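Local structure of versicolorin reductase (4NIM) at residues D73-A85 / A122-A135. The protein probably catalyses the NAD(P)(H)-dependent reduction or oxidation of a small-molecule substrate as a member of the short-chain dehydrogenase/reductase family. Sequence-based numbering, arbitrary orientation.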
loop_
_atom_site.group_PDB
_atom_site.type_symbol
_atom_site.label_atom_id
_atom_site.label_comp_id
_atom_site.label_asym_id
_atom_site.label_seq_id
_atom_site.Cartn_x
_atom_site.Cartn_y
_atom_site.Cartn_z
ATOM N N ASP A 73 -10.667 4.592 10.269
ATOM C CA ASP A 73 -10.488 5.809 9.488
ATOM C C ASP A 73 -8.971 6.042 9.473
ATOM O O ASP A 73 -8.381 6.352 10.515
ATOM C CB ASP A 73 -11.213 6.960 10.190
ATOM C CG ASP A 73 -10.935 8.315 9.549
ATOM O OD1 ASP A 73 -10.311 8.404 8.467
ATOM O OD2 ASP A 73 -11.365 9.291 10.180
ATOM N N LEU A 74 -8.330 5.817 8.330
ATOM C CA LEU A 74 -6.868 5.903 8.279
ATOM C C LEU A 74 -6.330 7.319 8.531
ATOM O O LEU A 74 -5.131 7.494 8.794
ATOM C CB LEU A 74 -6.320 5.362 6.951
ATOM C CG LEU A 74 -6.407 3.876 6.708
ATOM C CD1 LEU A 74 -5.875 3.567 5.306
ATOM C CD2 LEU A 74 -5.646 3.101 7.778
ATOM N N GLU A 75 -7.207 8.306 8.532
ATOM C CA GLU A 75 -6.775 9.704 8.905
ATOM C C GLU A 75 -6.455 9.789 10.374
ATOM O O GLU A 75 -5.792 10.714 10.828
ATOM C CB GLU A 75 -7.854 10.719 8.581
ATOM C CG GLU A 75 -8.139 10.797 7.098
ATOM C CD GLU A 75 -9.257 11.777 6.770
ATOM O OE1 GLU A 75 -9.335 12.867 7.413
ATOM O OE2 GLU A 75 -10.049 11.446 5.862
ATOM N N ASN A 76 -6.960 8.829 11.131
ATOM C CA ASN A 76 -6.730 8.798 12.561
ATOM C C ASN A 76 -5.540 7.874 12.863
ATOM O O ASN A 76 -5.622 6.640 12.686
ATOM C CB ASN A 76 -8.007 8.355 13.282
ATOM C CG ASN A 76 -7.862 8.280 14.802
ATOM O OD1 ASN A 76 -6.777 8.138 15.348
ATOM N ND2 ASN A 76 -8.993 8.323 15.490
ATOM N N VAL A 77 -4.460 8.467 13.355
ATOM C CA VAL A 77 -3.238 7.712 13.625
ATOM C C VAL A 77 -3.455 6.551 14.637
ATOM O O VAL A 77 -2.842 5.502 14.530
ATOM C CB VAL A 77 -2.084 8.643 14.036
ATOM C CG1 VAL A 77 -0.830 7.863 14.434
ATOM C CG2 VAL A 77 -1.721 9.559 12.865
ATOM N N GLU A 78 -4.362 6.720 15.594
ATOM C CA GLU A 78 -4.638 5.651 16.568
ATOM C C GLU A 78 -5.290 4.428 15.894
ATOM O O GLU A 78 -5.080 3.296 16.319
ATOM C CB GLU A 78 -5.523 6.201 17.727
ATOM C CG GLU A 78 -5.200 5.585 19.083
ATOM C CD GLU A 78 -6.135 6.070 20.206
ATOM O OE1 GLU A 78 -6.577 7.260 20.184
ATOM O OE2 GLU A 78 -6.451 5.253 21.106
ATOM N N ASP A 79 -6.100 4.673 14.858
ATOM C CA ASP A 79 -6.694 3.616 14.046
ATOM C C ASP A 79 -5.587 2.870 13.285
ATOM O O ASP A 79 -5.572 1.623 13.218
ATOM C CB ASP A 79 -7.732 4.168 13.072
ATOM C CG ASP A 79 -9.066 4.442 13.712
ATOM O OD1 ASP A 79 -9.230 4.247 14.948
ATOM O OD2 ASP A 79 -9.996 4.797 12.957
ATOM N N CYS A 80 -4.637 3.617 12.766
ATOM C CA CYS A 80 -3.472 3.032 12.114
ATOM C C CYS A 80 -2.742 2.095 13.052
ATOM O O CYS A 80 -2.442 0.934 12.701
ATOM C CB CYS A 80 -2.507 4.125 11.607
ATOM S SG CYS A 80 -3.258 5.089 10.264
ATOM N N ARG A 81 -2.472 2.582 14.251
ATOM C CA ARG A 81 -1.821 1.746 15.253
ATOM C C ARG A 81 -2.637 0.496 15.620
ATOM O O ARG A 81 -2.042 -0.566 15.795
ATOM C CB ARG A 81 -1.477 2.546 16.493
ATOM C CG ARG A 81 -0.471 3.641 16.190
ATOM C CD ARG A 81 -0.340 4.551 17.386
ATOM N NE ARG A 81 0.849 5.349 17.230
ATOM C CZ ARG A 81 1.040 6.543 17.740
ATOM N NH1 ARG A 81 0.071 7.146 18.431
ATOM N NH2 ARG A 81 2.210 7.146 17.514
ATOM N N ARG A 82 -3.959 0.645 15.728
ATOM C CA ARG A 82 -4.831 -0.483 16.091
ATOM C C ARG A 82 -4.800 -1.612 15.061
ATOM O O ARG A 82 -4.925 -2.799 15.426
ATOM C CB ARG A 82 -6.271 -0.022 16.338
ATOM C CG ARG A 82 -7.131 -1.065 17.049
ATOM C CD ARG A 82 -8.327 -0.437 17.760
ATOM N NE ARG A 82 -9.193 0.282 16.836
ATOM C CZ ARG A 82 -9.242 1.606 16.744
ATOM N NH1 ARG A 82 -8.486 2.364 17.532
ATOM N NH2 ARG A 82 -10.046 2.166 15.852
ATOM N N ILE A 83 -4.613 -1.273 13.779
ATOM C CA ILE A 83 -4.552 -2.293 12.749
ATOM C C ILE A 83 -3.445 -3.297 13.015
ATOM O O ILE A 83 -3.640 -4.550 13.017
ATOM C CB ILE A 83 -4.363 -1.666 11.368
ATOM C CG1 ILE A 83 -5.628 -0.877 11.000
ATOM C CG2 ILE A 83 -4.101 -2.737 10.335
ATOM C CD1 ILE A 83 -5.407 0.117 9.900
ATOM N N VAL A 84 -2.277 -2.755 13.249
ATOM C CA VAL A 84 -1.108 -3.576 13.495
ATOM C C VAL A 84 -1.221 -4.261 14.871
ATOM O O VAL A 84 -0.907 -5.474 14.979
ATOM C CB VAL A 84 0.193 -2.765 13.376
ATOM C CG1 VAL A 84 1.389 -3.612 13.786
ATOM C CG2 VAL A 84 0.369 -2.268 11.963
ATOM N N ALA A 85 -1.745 -3.547 15.879
ATOM C CA ALA A 85 -2.066 -4.192 17.164
ATOM C C ALA A 85 -2.969 -5.420 17.012
ATOM O O ALA A 85 -2.816 -6.382 17.757
ATOM C CB ALA A 85 -2.724 -3.233 18.130
ATOM N N ALA A 122 -2.719 12.681 5.030
ATOM C CA ALA A 122 -3.045 11.837 6.129
ATOM C C ALA A 122 -3.173 10.366 5.682
ATOM O O ALA A 122 -2.655 9.468 6.364
ATOM C CB ALA A 122 -4.342 12.281 6.808
ATOM N N VAL A 123 -3.839 10.118 4.559
ATOM C CA VAL A 123 -4.104 8.735 4.133
ATOM C C VAL A 123 -2.925 8.227 3.298
ATOM O O VAL A 123 -2.535 7.096 3.444
ATOM C CB VAL A 123 -5.423 8.586 3.330
ATOM C CG1 VAL A 123 -5.609 7.154 2.804
ATOM C CG2 VAL A 123 -6.617 8.996 4.197
ATOM N N ASN A 124 -2.355 9.081 2.445
ATOM C CA ASN A 124 -1.370 8.598 1.456
ATOM C C ASN A 124 0.079 8.554 1.992
ATOM O O ASN A 124 0.918 7.833 1.423
ATOM C CB ASN A 124 -1.416 9.389 0.179
ATOM C CG ASN A 124 -2.726 9.248 -0.542
ATOM O OD1 ASN A 124 -3.471 8.287 -0.326
ATOM N ND2 ASN A 124 -2.975 10.135 -1.452
ATOM N N THR A 125 0.346 9.269 3.083
ATOM C CA THR A 125 1.703 9.456 3.565
ATOM C C THR A 125 1.800 9.177 5.045
ATOM O O THR A 125 2.668 8.413 5.467
ATOM C CB THR A 125 2.231 10.919 3.264
ATOM O OG1 THR A 125 1.927 11.309 1.897
ATOM C CG2 THR A 125 3.689 10.946 3.461
ATOM N N ARG A 126 0.966 9.835 5.860
ATOM C CA ARG A 126 1.032 9.668 7.319
ATOM C C ARG A 126 0.591 8.233 7.755
ATOM O O ARG A 126 1.207 7.609 8.639
ATOM C CB ARG A 126 0.162 10.717 8.012
ATOM C CG ARG A 126 0.394 10.785 9.509
ATOM C CD ARG A 126 -0.311 11.964 10.133
ATOM N NE ARG A 126 -1.743 11.789 10.190
ATOM C CZ ARG A 126 -2.610 12.766 10.424
ATOM N NH1 ARG A 126 -2.180 14.010 10.609
ATOM N NH2 ARG A 126 -3.909 12.526 10.440
ATOM N N ALA A 127 -0.481 7.745 7.169
ATOM C CA ALA A 127 -0.947 6.388 7.516
ATOM C C ALA A 127 0.148 5.361 7.216
ATOM O O ALA A 127 0.538 4.632 8.129
ATOM C CB ALA A 127 -2.275 6.070 6.893
ATOM N N PRO A 128 0.728 5.358 6.004
ATOM C CA PRO A 128 1.888 4.468 5.836
ATOM C C PRO A 128 2.988 4.679 6.841
ATOM O O PRO A 128 3.554 3.707 7.327
ATOM C CB PRO A 128 2.333 4.762 4.416
ATOM C CG PRO A 128 1.019 5.061 3.704
ATOM C CD PRO A 128 0.220 5.825 4.698
ATOM N N PHE A 129 3.367 5.940 7.111
ATOM C CA PHE A 129 4.384 6.161 8.101
ATOM C C PHE A 129 4.132 5.420 9.433
ATOM O O PHE A 129 5.017 4.713 9.940
ATOM C CB PHE A 129 4.614 7.694 8.281
ATOM C CG PHE A 129 5.785 8.049 9.145
ATOM C CD1 PHE A 129 5.722 7.963 10.543
ATOM C CD2 PHE A 129 6.944 8.539 8.559
ATOM C CE1 PHE A 129 6.828 8.297 11.326
ATOM C CE2 PHE A 129 8.037 8.852 9.315
ATOM C CZ PHE A 129 7.994 8.768 10.700
ATOM N N PHE A 130 2.949 5.589 10.010
ATOM C CA PHE A 130 2.676 5.054 11.314
ATOM C C PHE A 130 2.344 3.541 11.269
ATOM O O PHE A 130 2.710 2.834 12.174
ATOM C CB PHE A 130 1.649 5.911 12.058
ATOM C CG PHE A 130 2.253 7.163 12.516
ATOM C CD1 PHE A 130 3.107 7.148 13.615
ATOM C CD2 PHE A 130 2.151 8.312 11.786
ATOM C CE1 PHE A 130 3.783 8.299 13.990
ATOM C CE2 PHE A 130 2.837 9.461 12.160
ATOM C CZ PHE A 130 3.632 9.452 13.283
ATOM N N LEU A 131 1.829 3.059 10.159
ATOM C CA LEU A 131 1.679 1.576 9.975
ATOM C C LEU A 131 3.054 0.922 9.870
ATOM O O LEU A 131 3.311 -0.129 10.461
ATOM C CB LEU A 131 0.869 1.275 8.719
ATOM C CG LEU A 131 -0.611 1.634 8.857
ATOM C CD1 LEU A 131 -1.238 1.790 7.486
ATOM C CD2 LEU A 131 -1.285 0.526 9.627
ATOM N N ILE A 132 3.963 1.601 9.163
ATOM C CA ILE A 132 5.325 1.124 9.027
ATOM C C ILE A 132 6.014 1.133 10.394
ATOM O O ILE A 132 6.675 0.154 10.755
ATOM C CB ILE A 132 6.119 1.960 7.999
ATOM C CG1 ILE A 132 5.661 1.636 6.569
ATOM C CG2 ILE A 132 7.617 1.672 8.088
ATOM C CD1 ILE A 132 6.069 2.657 5.519
ATOM N N GLN A 133 5.896 2.249 11.115
ATOM C CA GLN A 133 6.436 2.345 12.485
ATOM C C GLN A 133 6.020 1.121 13.313
ATOM O O GLN A 133 6.863 0.485 13.972
ATOM C CB GLN A 133 5.976 3.628 13.139
ATOM C CG GLN A 133 6.384 3.824 14.596
ATOM C CD GLN A 133 6.188 5.252 15.027
ATOM O OE1 GLN A 133 6.943 6.165 14.624
ATOM N NE2 GLN A 133 5.204 5.472 15.850
ATOM N N GLU A 134 4.725 0.864 13.364
ATOM C CA GLU A 134 4.238 -0.233 14.178
ATOM C C GLU A 134 4.680 -1.599 13.663
ATOM O O GLU A 134 4.944 -2.503 14.458
ATOM C CB GLU A 134 2.702 -0.193 14.316
ATOM C CG GLU A 134 2.193 0.982 15.122
ATOM C CD GLU A 134 2.806 1.038 16.506
ATOM O OE1 GLU A 134 2.794 0.039 17.226
ATOM O OE2 GLU A 134 3.342 2.102 16.885
ATOM N N ALA A 135 4.694 -1.785 12.342
ATOM C CA ALA A 135 5.099 -3.094 11.786
ATOM C C ALA A 135 6.573 -3.371 12.108
ATOM O O ALA A 135 6.937 -4.459 12.539
ATOM C CB ALA A 135 4.864 -3.124 10.286
HETATM O O HOH W 1 -2.951 9.401 9.090
HETATM O O HOH W 2 0.129 -1.041 17.329
#
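Two neighbouring helices on one side of the Rossmann-fold sheet pack together here, Cys80 and Val84 of helix 77-91 meeting Ala127 and Leu131 of helix 114-142. The segment axes approach to 8.7 Å and cross at -37°, a close spacing suited to the small side chains at its middle: Cys80 SG rests on Ala127 CB at 3.6 Å. Leu131 is the longer partner; its CD2 lies against the carbonyl Cys80 O at 3.3 Å and also meets methyls of Val84 and Ile83, while the same side chain touches Leu97 and Asn99 of strand 96-99. In the SDR architecture both helices follow strands of the parallel sheet, and this layer of apolar side chains joins them beside it.

Nearer the solvent, Val77 sets CG1 anti to its backbone N (chi1 175°), which lays this methyl over the face of the Phe130 ring in a CH-pi contact, 4.1 Å from the ring centroid. Its other methyl, CG2, packs across the Arg126 chain at NE. A bend at chi3 turns that arginine back to the loop before helix 77-91, where NH2 donates to Glu75 O at 2.6 Å, in the carbonyl plane though with a bent N-H...O angle of 132°. Arg126 NE donates to a water that in turn donates to Leu74 O and Ala122 O, so one guanidinium ties the loop to the wide pi-type turn at 122-126. At the other end, Glu134 CB sits 3.7 Å from Val84 CG1, and its aliphatic CG lies against Arg81 CG. Glu134 OE2 pairs with Lys137 in a salt bridge, staying 4.1 Å from Arg81 NE, whereas OE1 reaches Arg81 O through a second water.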